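Side-chain contacts in annexin A8 (Homo sapiens, PDB 1W3W), which binds phospholipids in a calcium-dependent manner and acts as an anticoagulant, indirectly inhibiting the thromboplastin-specific complex of the coagulation cascade: residues 47-52 with 319-324; 199-204 with 242-247; 93-98 with 128-133; 185-190 with 218-223. All blocks are in the same frame, centred on the assembly; numbering follows the deposited sequence.

Interaction 1: residues 47-52 with 319-324; sequences VLTKRS and LLSLVG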
loop_
_atom_site.group_PDB
_atom_site.type_symbol
_atom_site.label_atom_id
_atom_site.label_comp_id
_atom_site.label_asym_id
_atom_site.label_seq_id
_atom_site.Cartn_x
_atom_site.Cartn_y
_atom_site.Cartn_z
ATOM N N VAL A 47 -18.859 -2.846 -14.961
ATOM C CA VAL A 47 -18.368 -1.544 -15.391
ATOM C C VAL A 47 -17.105 -1.153 -14.601
ATOM O O VAL A 47 -16.044 -0.893 -15.183
ATOM C CB VAL A 47 -19.459 -0.455 -15.240
ATOM C CG1 VAL A 47 -18.888 0.937 -15.484
ATOM C CG2 VAL A 47 -20.624 -0.718 -16.195
ATOM N N LEU A 48 -17.203 -1.109 -13.279
ATOM C CA LEU A 48 -16.146 -0.477 -12.498
ATOM C C LEU A 48 -14.849 -1.276 -12.404
ATOM O O LEU A 48 -13.787 -0.663 -12.323
ATOM C CB LEU A 48 -16.652 -0.083 -11.114
ATOM C CG LEU A 48 -17.788 0.934 -11.200
ATOM C CD1 LEU A 48 -18.313 1.232 -9.821
ATOM C CD2 LEU A 48 -17.331 2.213 -11.907
ATOM N N THR A 49 -14.910 -2.608 -12.406
ATOM C CA THR A 49 -13.671 -3.418 -12.410
ATOM C C THR A 49 -13.062 -3.647 -13.782
ATOM O O THR A 49 -11.961 -4.172 -13.857
ATOM C CB THR A 49 -13.852 -4.798 -11.750
ATOM O OG1 THR A 49 -14.729 -5.618 -12.546
ATOM C CG2 THR A 49 -14.489 -4.679 -10.384
ATOM N N LYS A 50 -13.762 -3.291 -14.856
ATOM C CA LYS A 50 -13.234 -3.440 -16.207
ATOM C C LYS A 50 -12.819 -2.122 -16.851
ATOM O O LYS A 50 -12.379 -2.121 -17.988
ATOM C CB LYS A 50 -14.259 -4.151 -17.109
ATOM C CG LYS A 50 -14.535 -5.609 -16.725
ATOM C CD LYS A 50 -13.274 -6.460 -16.814
ATOM C CE LYS A 50 -13.508 -7.923 -16.400
ATOM N NZ LYS A 50 -12.259 -8.501 -15.799
ATOM N N ARG A 51 -12.973 -1.005 -16.155
ATOM C CA ARG A 51 -12.485 0.280 -16.632
ATOM C C ARG A 51 -11.322 0.724 -15.756
ATOM O O ARG A 51 -11.214 0.325 -14.619
ATOM C CB ARG A 51 -13.589 1.341 -16.589
ATOM C CG ARG A 51 -14.824 1.024 -17.431
ATOM C CD ARG A 51 -14.609 1.052 -18.953
ATOM N NE ARG A 51 -15.894 0.796 -19.597
ATOM C CZ ARG A 51 -16.323 -0.391 -20.013
ATOM N NH1 ARG A 51 -15.547 -1.468 -19.972
ATOM N NH2 ARG A 51 -17.542 -0.491 -20.521
ATOM N N SER A 52 -10.451 1.557 -16.290
ATOM C CA SER A 52 -9.316 2.069 -15.534
ATOM C C SER A 52 -9.764 3.151 -14.558
ATOM O O SER A 52 -10.864 3.694 -14.666
ATOM C CB SER A 52 -8.272 2.626 -16.492
ATOM O OG SER A 52 -8.721 3.833 -17.083
ATOM N N LEU A 319 -13.357 -8.865 -6.634
ATOM C CA LEU A 319 -11.904 -9.018 -6.466
ATOM C C LEU A 319 -11.313 -9.832 -7.604
ATOM O O LEU A 319 -10.272 -9.467 -8.162
ATOM C CB LEU A 319 -11.551 -9.673 -5.137
ATOM C CG LEU A 319 -11.610 -8.800 -3.885
ATOM C CD1 LEU A 319 -11.449 -9.653 -2.671
ATOM C CD2 LEU A 319 -10.536 -7.738 -3.912
ATOM N N LEU A 320 -11.987 -10.923 -7.964
ATOM C CA LEU A 320 -11.497 -11.799 -9.026
ATOM C C LEU A 320 -11.545 -11.112 -10.383
ATOM O O LEU A 320 -10.679 -11.336 -11.201
ATOM C CB LEU A 320 -12.290 -13.125 -9.046
ATOM C CG LEU A 320 -12.099 -14.045 -7.833
ATOM C CD1 LEU A 320 -13.049 -15.269 -7.904
ATOM C CD2 LEU A 320 -10.658 -14.526 -7.746
ATOM N N SER A 321 -12.544 -10.259 -10.613
ATOM C CA SER A 321 -12.651 -9.496 -11.859
ATOM C C SER A 321 -11.460 -8.544 -12.000
ATOM O O SER A 321 -10.883 -8.417 -13.078
ATOM C CB SER A 321 -13.977 -8.743 -11.907
ATOM O OG SER A 321 -14.167 -8.084 -13.143
ATOM N N LEU A 322 -11.067 -7.919 -10.887
ATOM C CA LEU A 322 -9.920 -7.010 -10.849
ATOM C C LEU A 322 -8.605 -7.729 -11.078
ATOM O O LEU A 322 -7.762 -7.266 -11.830
ATOM C CB LEU A 322 -9.835 -6.333 -9.478
ATOM C CG LEU A 322 -10.594 -5.037 -9.284
ATOM C CD1 LEU A 322 -10.509 -4.662 -7.815
ATOM C CD2 LEU A 322 -10.028 -3.930 -10.173
ATOM N N VAL A 323 -8.433 -8.866 -10.414
ATOM C CA VAL A 323 -7.209 -9.651 -10.514
ATOM C C VAL A 323 -7.032 -10.192 -11.934
ATOM O O VAL A 323 -5.921 -10.260 -12.438
ATOM C CB VAL A 323 -7.203 -10.801 -9.474
ATOM C CG1 VAL A 323 -6.017 -11.734 -9.684
ATOM C CG2 VAL A 323 -7.167 -10.233 -8.051
ATOM N N GLY A 324 -8.135 -10.572 -12.569
ATOM C CA GLY A 324 -8.114 -11.111 -13.919
ATOM C C GLY A 324 -7.626 -12.548 -13.987
ATOM O O GLY A 324 -7.485 -13.231 -12.968
#

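Interaction 2: residues 199-204 with 242-247; sequences MKFITI and EAMLTV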
loop_
_atom_site.group_PDB
_atom_site.type_symbol
_atom_site.label_atom_id
_atom_site.label_comp_id
_atom_site.label_asym_id
_atom_site.label_seq_id
_atom_site.Cartn_x
_atom_site.Cartn_y
_atom_site.Cartn_z
ATOM N N MET A 199 18.399 4.563 16.668
ATOM C CA MET A 199 18.513 5.750 15.811
ATOM C C MET A 199 19.513 5.584 14.675
ATOM O O MET A 199 19.361 6.204 13.629
ATOM C CB MET A 199 18.884 6.995 16.629
ATOM C CG MET A 199 17.698 7.684 17.293
ATOM S SD MET A 199 16.296 8.045 16.173
ATOM C CE MET A 199 17.089 9.069 14.944
ATOM N N LYS A 200 20.535 4.762 14.890
ATOM C CA LYS A 200 21.525 4.496 13.856
ATOM C C LYS A 200 20.924 3.651 12.732
ATOM O O LYS A 200 21.120 3.949 11.555
ATOM C CB LYS A 200 22.768 3.818 14.439
ATOM C CG LYS A 200 24.030 4.087 13.634
ATOM C CD LYS A 200 24.492 5.555 13.745
ATOM C CE LYS A 200 24.189 6.385 12.477
ATOM N NZ LYS A 200 25.417 7.050 11.921
ATOM N N PHE A 201 20.195 2.601 13.109
ATOM C CA PHE A 201 19.412 1.833 12.151
ATOM C C PHE A 201 18.442 2.720 11.387
ATOM O O PHE A 201 18.360 2.643 10.159
ATOM C CB PHE A 201 18.619 0.725 12.850
ATOM C CG PHE A 201 19.378 -0.551 13.014
ATOM C CD1 PHE A 201 19.216 -1.589 12.109
ATOM C CD2 PHE A 201 20.242 -0.723 14.083
ATOM C CE1 PHE A 201 19.916 -2.781 12.261
ATOM C CE2 PHE A 201 20.944 -1.915 14.246
ATOM C CZ PHE A 201 20.783 -2.940 13.333
ATOM N N ILE A 202 17.717 3.570 12.109
ATOM C CA ILE A 202 16.637 4.356 11.510
ATOM C C ILE A 202 17.174 5.327 10.472
ATOM O O ILE A 202 16.643 5.422 9.360
ATOM C CB ILE A 202 15.815 5.101 12.597
ATOM C CG1 ILE A 202 14.987 4.098 13.398
ATOM C CG2 ILE A 202 14.901 6.159 11.970
ATOM C CD1 ILE A 202 14.366 4.684 14.667
ATOM N N THR A 203 18.245 6.026 10.824
ATOM C CA THR A 203 18.820 7.037 9.952
ATOM C C THR A 203 19.343 6.451 8.647
ATOM O O THR A 203 19.090 6.990 7.576
ATOM C CB THR A 203 19.966 7.783 10.677
ATOM O OG1 THR A 203 19.439 8.447 11.829
ATOM C CG2 THR A 203 20.508 8.916 9.812
ATOM N N ILE A 204 20.087 5.363 8.740
ATOM C CA ILE A 204 20.641 4.736 7.549
ATOM C C ILE A 204 19.526 4.121 6.677
ATOM O O ILE A 204 19.503 4.314 5.458
ATOM C CB ILE A 204 21.712 3.693 7.957
ATOM C CG1 ILE A 204 22.966 4.426 8.455
ATOM C CG2 ILE A 204 22.051 2.757 6.809
ATOM C CD1 ILE A 204 23.870 3.587 9.335
ATOM N N GLU A 242 8.527 -4.267 12.576
ATOM C CA GLU A 242 7.700 -4.335 11.366
ATOM C C GLU A 242 8.129 -3.276 10.361
ATOM O O GLU A 242 8.294 -3.571 9.175
ATOM C CB GLU A 242 6.209 -4.160 11.713
ATOM C CG GLU A 242 5.232 -4.482 10.577
ATOM C CD GLU A 242 3.761 -4.344 10.995
ATOM O OE1 GLU A 242 2.879 -4.168 10.118
ATOM O OE2 GLU A 242 3.482 -4.396 12.211
ATOM N N ALA A 243 8.338 -2.061 10.845
ATOM C CA ALA A 243 8.705 -0.925 10.010
ATOM C C ALA A 243 10.071 -1.120 9.359
ATOM O O ALA A 243 10.212 -0.896 8.155
ATOM C CB ALA A 243 8.694 0.363 10.828
ATOM N N MET A 244 11.063 -1.545 10.147
ATOM C CA MET A 244 12.410 -1.819 9.621
ATOM C C MET A 244 12.438 -2.940 8.597
ATOM O O MET A 244 13.011 -2.777 7.524
ATOM C CB MET A 244 13.402 -2.121 10.752
ATOM C CG MET A 244 13.832 -0.873 11.472
ATOM S SD MET A 244 15.033 -1.120 12.786
ATOM C CE MET A 244 15.170 0.531 13.245
ATOM N N LEU A 245 11.823 -4.071 8.924
ATOM C CA LEU A 245 11.731 -5.186 7.992
ATOM C C LEU A 245 11.002 -4.798 6.698
ATOM O O LEU A 245 11.326 -5.301 5.636
ATOM C CB LEU A 245 11.043 -6.393 8.639
ATOM C CG LEU A 245 11.834 -7.151 9.716
ATOM C CD1 LEU A 245 10.922 -8.130 10.461
ATOM C CD2 LEU A 245 13.027 -7.885 9.114
ATOM N N THR A 246 10.013 -3.913 6.800
ATOM C CA THR A 246 9.253 -3.468 5.635
ATOM C C THR A 246 10.155 -2.654 4.721
ATOM O O THR A 246 10.164 -2.863 3.512
ATOM C CB THR A 246 8.039 -2.641 6.058
ATOM O OG1 THR A 246 7.134 -3.475 6.773
ATOM C CG2 THR A 246 7.254 -2.202 4.864
ATOM N N VAL A 247 10.938 -1.749 5.299
ATOM C CA VAL A 247 11.906 -0.985 4.507
ATOM C C VAL A 247 12.867 -1.927 3.798
ATOM O O VAL A 247 13.112 -1.777 2.600
ATOM C CB VAL A 247 12.668 0.052 5.363
ATOM C CG1 VAL A 247 13.781 0.737 4.545
ATOM C CG2 VAL A 247 11.718 1.077 5.864
#

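Interaction 3: residues 93-98 with 128-133; sequences PPYRYE and LREIMK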
loop_
_atom_site.group_PDB
_atom_site.type_symbol
_atom_site.label_atom_id
_atom_site.label_comp_id
_atom_site.label_asym_id
_atom_site.label_seq_id
_atom_site.Cartn_x
_atom_site.Cartn_y
_atom_site.Cartn_z
ATOM N N PRO A 93 -9.192 8.513 -6.829
ATOM C CA PRO A 93 -7.981 8.680 -7.634
ATOM C C PRO A 93 -6.759 8.200 -6.839
ATOM O O PRO A 93 -6.783 8.197 -5.599
ATOM C CB PRO A 93 -7.909 10.195 -7.887
ATOM C CG PRO A 93 -9.232 10.743 -7.516
ATOM C CD PRO A 93 -9.848 9.798 -6.529
ATOM N N PRO A 94 -5.699 7.810 -7.523
ATOM C CA PRO A 94 -4.433 7.528 -6.844
ATOM C C PRO A 94 -3.969 8.725 -5.988
ATOM O O PRO A 94 -4.284 9.874 -6.305
ATOM C CB PRO A 94 -3.457 7.274 -7.998
ATOM C CG PRO A 94 -4.172 7.549 -9.221
ATOM C CD PRO A 94 -5.615 7.615 -8.974
ATOM N N TYR A 95 -3.273 8.425 -4.894
ATOM C CA TYR A 95 -2.724 9.414 -3.959
ATOM C C TYR A 95 -3.773 9.941 -3.009
ATOM O O TYR A 95 -3.562 9.945 -1.798
ATOM C CB TYR A 95 -1.950 10.550 -4.673
ATOM C CG TYR A 95 -1.056 10.020 -5.766
ATOM C CD1 TYR A 95 -0.262 8.895 -5.549
ATOM C CD2 TYR A 95 -1.052 10.597 -7.035
ATOM C CE1 TYR A 95 0.526 8.371 -6.551
ATOM C CE2 TYR A 95 -0.264 10.075 -8.044
ATOM C CZ TYR A 95 0.519 8.965 -7.795
ATOM O OH TYR A 95 1.301 8.443 -8.792
ATOM N N ARG A 96 -4.905 10.366 -3.529
ATOM C CA ARG A 96 -6.057 10.632 -2.689
ATOM C C ARG A 96 -6.533 9.376 -1.981
ATOM O O ARG A 96 -6.952 9.453 -0.830
ATOM C CB ARG A 96 -7.195 11.251 -3.503
ATOM C CG ARG A 96 -6.835 12.618 -4.030
ATOM C CD ARG A 96 -8.015 13.463 -4.485
ATOM N NE ARG A 96 -9.102 13.424 -3.504
ATOM C CZ ARG A 96 -10.365 13.753 -3.756
ATOM N NH1 ARG A 96 -10.738 14.172 -4.964
ATOM N NH2 ARG A 96 -11.266 13.661 -2.784
ATOM N N TYR A 97 -6.424 8.218 -2.633
ATOM C CA TYR A 97 -6.800 6.955 -2.005
ATOM C C TYR A 97 -5.946 6.658 -0.778
ATOM O O TYR A 97 -6.470 6.370 0.299
ATOM C CB TYR A 97 -6.671 5.794 -2.993
ATOM C CG TYR A 97 -7.032 4.466 -2.386
ATOM C CD1 TYR A 97 -8.217 4.307 -1.658
ATOM C CD2 TYR A 97 -6.209 3.359 -2.544
ATOM C CE1 TYR A 97 -8.555 3.086 -1.109
ATOM C CE2 TYR A 97 -6.553 2.134 -2.007
ATOM C CZ TYR A 97 -7.720 2.003 -1.281
ATOM O OH TYR A 97 -8.051 0.780 -0.734
ATOM N N GLU A 98 -4.628 6.727 -0.946
ATOM C CA GLU A 98 -3.693 6.487 0.156
ATOM C C GLU A 98 -3.871 7.500 1.295
ATOM O O GLU A 98 -3.796 7.142 2.469
ATOM C CB GLU A 98 -2.240 6.484 -0.342
ATOM C CG GLU A 98 -1.867 5.232 -1.118
ATOM C CD GLU A 98 -2.073 5.371 -2.617
ATOM O OE1 GLU A 98 -1.445 4.598 -3.352
ATOM O OE2 GLU A 98 -2.846 6.239 -3.073
ATOM N N LEU A 128 4.907 9.893 -2.336
ATOM C CA LEU A 128 4.595 10.416 -1.003
ATOM C C LEU A 128 4.312 11.916 -1.046
ATOM O O LEU A 128 3.439 12.390 -0.338
ATOM C CB LEU A 128 5.720 10.125 -0.009
ATOM C CG LEU A 128 5.843 8.681 0.454
ATOM C CD1 LEU A 128 7.100 8.514 1.313
ATOM C CD2 LEU A 128 4.607 8.235 1.215
ATOM N N ARG A 129 5.022 12.654 -1.898
ATOM C CA ARG A 129 4.793 14.086 -2.029
ATOM C C ARG A 129 3.360 14.344 -2.470
ATOM O O ARG A 129 2.722 15.248 -1.964
ATOM C CB ARG A 129 5.763 14.719 -3.039
ATOM C CG ARG A 129 5.559 16.242 -3.210
ATOM C CD ARG A 129 5.830 16.804 -4.611
ATOM N NE ARG A 129 6.728 15.956 -5.394
ATOM C CZ ARG A 129 8.034 15.824 -5.174
ATOM N NH1 ARG A 129 8.639 16.500 -4.201
ATOM N NH2 ARG A 129 8.748 15.013 -5.943
ATOM N N GLU A 130 2.865 13.535 -3.404
ATOM C CA GLU A 130 1.486 13.632 -3.892
ATOM C C GLU A 130 0.484 13.226 -2.830
ATOM O O GLU A 130 -0.560 13.832 -2.704
ATOM C CB GLU A 130 1.286 12.756 -5.139
ATOM C CG GLU A 130 2.076 13.206 -6.355
ATOM C CD GLU A 130 1.738 14.629 -6.769
ATOM O OE1 GLU A 130 2.677 15.402 -7.058
ATOM O OE2 GLU A 130 0.536 14.976 -6.795
ATOM N N ILE A 131 0.806 12.191 -2.068
ATOM C CA ILE A 131 -0.074 11.742 -0.995
ATOM C C ILE A 131 -0.175 12.823 0.099
ATOM O O ILE A 131 -1.255 13.105 0.607
ATOM C CB ILE A 131 0.421 10.392 -0.437
ATOM C CG1 ILE A 131 0.143 9.287 -1.462
ATOM C CG2 ILE A 131 -0.262 10.078 0.878
ATOM C CD1 ILE A 131 0.913 8.002 -1.243
ATOM N N MET A 132 0.954 13.437 0.432
ATOM C CA MET A 132 0.988 14.517 1.423
ATOM C C MET A 132 0.145 15.715 1.018
ATOM O O MET A 132 -0.548 16.297 1.842
ATOM C CB MET A 132 2.427 14.967 1.650
ATOM C CG MET A 132 3.165 14.058 2.589
ATOM S SD MET A 132 4.873 14.560 2.794
ATOM C CE MET A 132 4.968 14.769 4.435
ATOM N N LYS A 133 0.202 16.073 -0.257
ATOM C CA LYS A 133 -0.587 17.181 -0.779
ATOM C C LYS A 133 -2.067 16.849 -0.731
ATOM O O LYS A 133 -2.881 17.677 -0.324
ATOM C CB LYS A 133 -0.160 17.507 -2.215
ATOM C CG LYS A 133 -1.062 18.518 -2.920
ATOM C CD LYS A 133 -0.284 19.394 -3.918
ATOM C CE LYS A 133 0.102 18.629 -5.186
ATOM N NZ LYS A 133 -0.011 19.495 -6.411
#

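Interaction 4: residues 185-190 with 218-223; sequences DLYAAG and EEYEKI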
loop_
_atom_site.group_PDB
_atom_site.type_symbol
_atom_site.label_atom_id
_atom_site.label_comp_id
_atom_site.label_asym_id
_atom_site.label_seq_id
_atom_site.Cartn_x
_atom_site.Cartn_y
_atom_site.Cartn_z
ATOM N N ASP A 185 28.639 0.769 10.988
ATOM C CA ASP A 185 27.819 1.444 12.002
ATOM C C ASP A 185 26.608 0.618 12.415
ATOM O O ASP A 185 26.212 0.660 13.572
ATOM C CB ASP A 185 27.317 2.798 11.504
ATOM C CG ASP A 185 28.410 3.841 11.426
ATOM O OD1 ASP A 185 28.138 4.911 10.847
ATOM O OD2 ASP A 185 29.567 3.664 11.873
ATOM N N LEU A 186 26.009 -0.110 11.472
ATOM C CA LEU A 186 24.858 -0.962 11.773
ATOM C C LEU A 186 25.269 -2.126 12.653
ATOM O O LEU A 186 24.556 -2.514 13.565
ATOM C CB LEU A 186 24.218 -1.511 10.489
ATOM C CG LEU A 186 23.480 -0.487 9.636
ATOM C CD1 LEU A 186 22.951 -1.157 8.395
ATOM C CD2 LEU A 186 22.361 0.201 10.418
ATOM N N TYR A 187 26.430 -2.675 12.367
ATOM C CA TYR A 187 26.983 -3.755 13.151
ATOM C C TYR A 187 27.285 -3.286 14.581
ATOM O O TYR A 187 26.873 -3.928 15.542
ATOM C CB TYR A 187 28.240 -4.230 12.459
ATOM C CG TYR A 187 28.955 -5.368 13.113
ATOM C CD1 TYR A 187 28.305 -6.569 13.393
ATOM C CD2 TYR A 187 30.303 -5.263 13.422
ATOM C CE1 TYR A 187 28.987 -7.631 13.984
ATOM C CE2 TYR A 187 30.986 -6.312 14.005
ATOM C CZ TYR A 187 30.327 -7.495 14.281
ATOM O OH TYR A 187 31.039 -8.525 14.862
ATOM N N ALA A 188 27.989 -2.160 14.707
ATOM C CA ALA A 188 28.301 -1.566 16.009
ATOM C C ALA A 188 27.037 -1.246 16.816
ATOM O O ALA A 188 27.003 -1.448 18.023
ATOM C CB ALA A 188 29.142 -0.298 15.828
ATOM N N ALA A 189 26.001 -0.766 16.136
ATOM C CA ALA A 189 24.736 -0.395 16.770
ATOM C C ALA A 189 24.000 -1.603 17.356
ATOM O O ALA A 189 23.374 -1.503 18.412
ATOM C CB ALA A 189 23.837 0.327 15.774
ATOM N N GLY A 190 24.079 -2.738 16.673
ATOM C CA GLY A 190 23.480 -3.963 17.166
ATOM C C GLY A 190 24.235 -4.557 18.339
ATOM O O GLY A 190 23.643 -5.227 19.183
ATOM N N GLU A 218 24.788 -6.142 1.681
ATOM C CA GLU A 218 25.855 -7.056 1.280
ATOM C C GLU A 218 27.064 -6.955 2.206
ATOM O O GLU A 218 27.562 -7.972 2.687
ATOM C CB GLU A 218 26.333 -6.741 -0.138
ATOM C CG GLU A 218 25.436 -7.187 -1.266
ATOM C CD GLU A 218 26.069 -6.869 -2.617
ATOM O OE1 GLU A 218 27.054 -7.554 -2.990
ATOM O OE2 GLU A 218 25.619 -5.909 -3.280
ATOM N N GLU A 219 27.548 -5.729 2.427
ATOM C CA GLU A 219 28.714 -5.491 3.287
ATOM C C GLU A 219 28.444 -5.900 4.731
ATOM O O GLU A 219 29.322 -6.453 5.406
ATOM C CB GLU A 219 29.146 -4.013 3.254
ATOM C CG GLU A 219 29.684 -3.536 1.916
ATOM C CD GLU A 219 30.877 -4.356 1.447
ATOM O OE1 GLU A 219 30.852 -4.816 0.295
ATOM O OE2 GLU A 219 31.825 -4.558 2.236
ATOM N N TYR A 220 27.232 -5.618 5.201
ATOM C CA TYR A 220 26.840 -5.964 6.550
ATOM C C TYR A 220 26.959 -7.482 6.785
ATOM O O TYR A 220 27.429 -7.911 7.826
ATOM C CB TYR A 220 25.419 -5.495 6.842
ATOM C CG TYR A 220 24.979 -5.885 8.217
ATOM C CD1 TYR A 220 25.352 -5.136 9.322
ATOM C CD2 TYR A 220 24.225 -7.037 8.427
ATOM C CE1 TYR A 220 24.967 -5.507 10.591
ATOM C CE2 TYR A 220 23.831 -7.412 9.693
ATOM C CZ TYR A 220 24.205 -6.659 10.769
ATOM O OH TYR A 220 23.806 -7.026 12.032
ATOM N N GLU A 221 26.542 -8.274 5.806
ATOM C CA GLU A 221 26.661 -9.725 5.888
ATOM C C GLU A 221 28.091 -10.222 6.016
ATOM O O GLU A 221 28.341 -11.140 6.786
ATOM C CB GLU A 221 26.014 -10.394 4.681
ATOM C CG GLU A 221 24.514 -10.309 4.717
ATOM C CD GLU A 221 23.838 -11.203 3.685
ATOM O OE1 GLU A 221 22.609 -11.088 3.563
ATOM O OE2 GLU A 221 24.530 -12.004 3.013
ATOM N N LYS A 222 29.016 -9.629 5.262
ATOM C CA LYS A 222 30.440 -9.973 5.347
ATOM C C LYS A 222 31.057 -9.649 6.700
ATOM O O LYS A 222 31.894 -10.393 7.212
ATOM C CB LYS A 222 31.239 -9.223 4.279
ATOM C CG LYS A 222 30.878 -9.580 2.847
ATOM N N ILE A 223 30.646 -8.523 7.269
ATOM C CA ILE A 223 31.171 -8.039 8.534
ATOM C C ILE A 223 30.570 -8.777 9.719
ATOM O O ILE A 223 31.262 -9.073 10.677
ATOM C CB ILE A 223 30.867 -6.528 8.691
ATOM C CG1 ILE A 223 31.670 -5.714 7.692
ATOM C CG2 ILE A 223 31.176 -6.050 10.117
ATOM C CD1 ILE A 223 31.201 -4.264 7.602
HETATM O O HOH W 1 23.477 -5.042 14.102
#

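Interaction 1: residues 47-52 with 319-324
The chain about the end of helix 41-48 comes closest to the last turn of helix 313-323 at T49 and L322, whose CA atoms are 5.4 Å apart. The first grip is a hydroxyl pair: S321 OG donates to T49 OG1 over 2.6 Å. The S321 hydroxyl reaches out because it lies anti to the backbone N (chi1 -175°). T49 OG1 is also hydrogen-bonded to I45 O, four residues back, so this buried oxygen has partners in both repeats. Threonine suits the place because its other branch is apolar: CG2 turns to L322 and stops 4.1 Å from its CG, the two side chains crossing at about a right angle. K50, bent at chi2, lays its ammonium group over the helix end. K50 NZ bonds to S321 O at 3.1 Å, tilted 29° from the carbonyl plane, and adds a weak bond to S321 OG. With only an alanine at T49, the S321 hydroxyl would probably lose its acceptor and a small gap would open beside L322. The positive charge of K50 sits near a helix C-terminus, where the dipole is probably favourable to it. Hydrogen bonds make this joint between Annexin repeats 1 and 4 largely polar, with a small apolar flank.

Interaction 2: residues 199-204 with 242-247
M244 reaches across from helix 238-252 and sets its terminal methyl between F201 and I202 of helix 198-207. Its chain is extended beyond CG, and this straight reach lets one side chain span two backbones whose nearest CA atoms, those of I202 and M244, are 7.7 Å apart. The methyl does most of the touching: M244 CE lies 3.5 Å from F201 CB and 3.6 Å from I202 CG1. One step back along the chain, the sulfur makes a Met-aromatic contact, M244 SD standing 5.1 Å from the centroid of the F201 ring. The direction from centroid to sulfur is 49° off the ring normal, an oblique approach that is neither face-on nor edge-on. I202 meets the methionine differently, the two side chains crossing at about a right angle. The CG1 branch of I202 lies anti to the carbonyl carbon (chi1 -71°), beside the backbone N, and is the branch that receives the methyl. A long, unbranched and polarisable methionine suits a place where a reach is needed and both a ring and an aliphatic chain must be met, and all three residues are buried. The contact has no hydrogen bond across it. Within Annexin repeat 3, helix 228-235 adds I232 against M244 and E235 against F201. Helix 176-191 touches F201 through L186, while Y154 and I158 of helix 153-163, in repeat 2, pack on I202, so three further helices, and no strands, close round the three side chains.

Interaction 3: residues 93-98 with 128-133
Y95 and E130 make a CH-pi contact: E130 CB lies 4.0 Å from the centroid of the Y95 ring and 26° off its normal, over one face but displaced toward the rim. P94 CB covers the opposite face, over the ring centre, so the ring is held between a proline and the aliphatic root of a glutamate. E130 lends methylene carbons to this contact, its chain bending at chi2, about the CB-CG bond. The apolar contacts belong to I131. Its CG1 lies 4.0 Å from Y95 CB, and its CD1 reaches on to within 3.6 Å of E98 CB, crossing the glutamate at about a right angle. The CG1-CD1 branch of isoleucine is long enough to touch both, and beta-branching limits its turning. The hydrogen bond lies within residues 93-98: Y95 N donates to E98 OE2 (2.9 Å), meeting the syn side of the carboxylate and 24° out of its plane. The other oxygen, E98 OE1, forms a salt bridge with R123, so both oxygens of a buried acid have partners. With Y95 at the N-cap of helix 96-107 and E98 three residues on, the bond supplies the N3-to-N-cap half of a capping box. The arrangement joins helix 96-107 to helix 125-139 within the all-helical Annexin repeat 2.

Interaction 4: residues 185-190 with 218-223
Y187 receives I223 over one face of its ring in a CH-pi contact, I223 CG2 standing 3.9 Å from the ring centroid and 27° off the normal. The methyl is shifted toward the rim, where it comes within 3.5 Å of Y187 CD2. The ring is offered to it because Y187 CG lies anti to the backbone N (chi1 -179°). A beta-branched isoleucine suits the spot, having its CG2 methyl close to the backbone. Replacing Y187 by an alanine would probably leave that methyl without its aromatic floor and open a gap beside I223. The other apolar contacts are made by the edge of the Y220 ring: its CE1 is 4.0 Å from Y187 CB, and its CD1 is equally far from L186 CB. The backbone Y187 N lies in the plane of this edge, 3.6 Å from Y220 CE1. The polar contacts are gathered at the phenol: a water lies 2.9 Å from Y220 OH and 2.8 Å from L186 O, linking the two helices, and Y220 OH is also hydrogen-bonded to S231. Tyrosine thus serves with its ring as filler and its hydroxyl as a polar tie. The two helical segments cross at -52°, with axes 10.0 Å apart at closest. Helix 228-235 touches L186 and Y220 through I228, and helix 198-207 packs on L186 with I204, all within Annexin repeat 3.

Interactions 2 and 4 belong to one packed region of Annexin repeat 3 and touch directly, K200 CB of the former lying 3.9 Å from A189 CB of the latter; their centres are about 14 Å apart. Interaction 2 alone is wholly buried, and it is apolar, whereas interaction 4, farther from the middle of the chain and partly buried, mixes aromatic packing with a water. Interaction 3, also partly buried, plays a comparable role in repeat 2, joining two helices of a single repeat, but adds a helix cap and a buried acid. Interaction 1 differs from the rest in binding two repeats far apart in sequence, 1 and 4. It too is partly buried, and hydroxyls and a lysine dominate it.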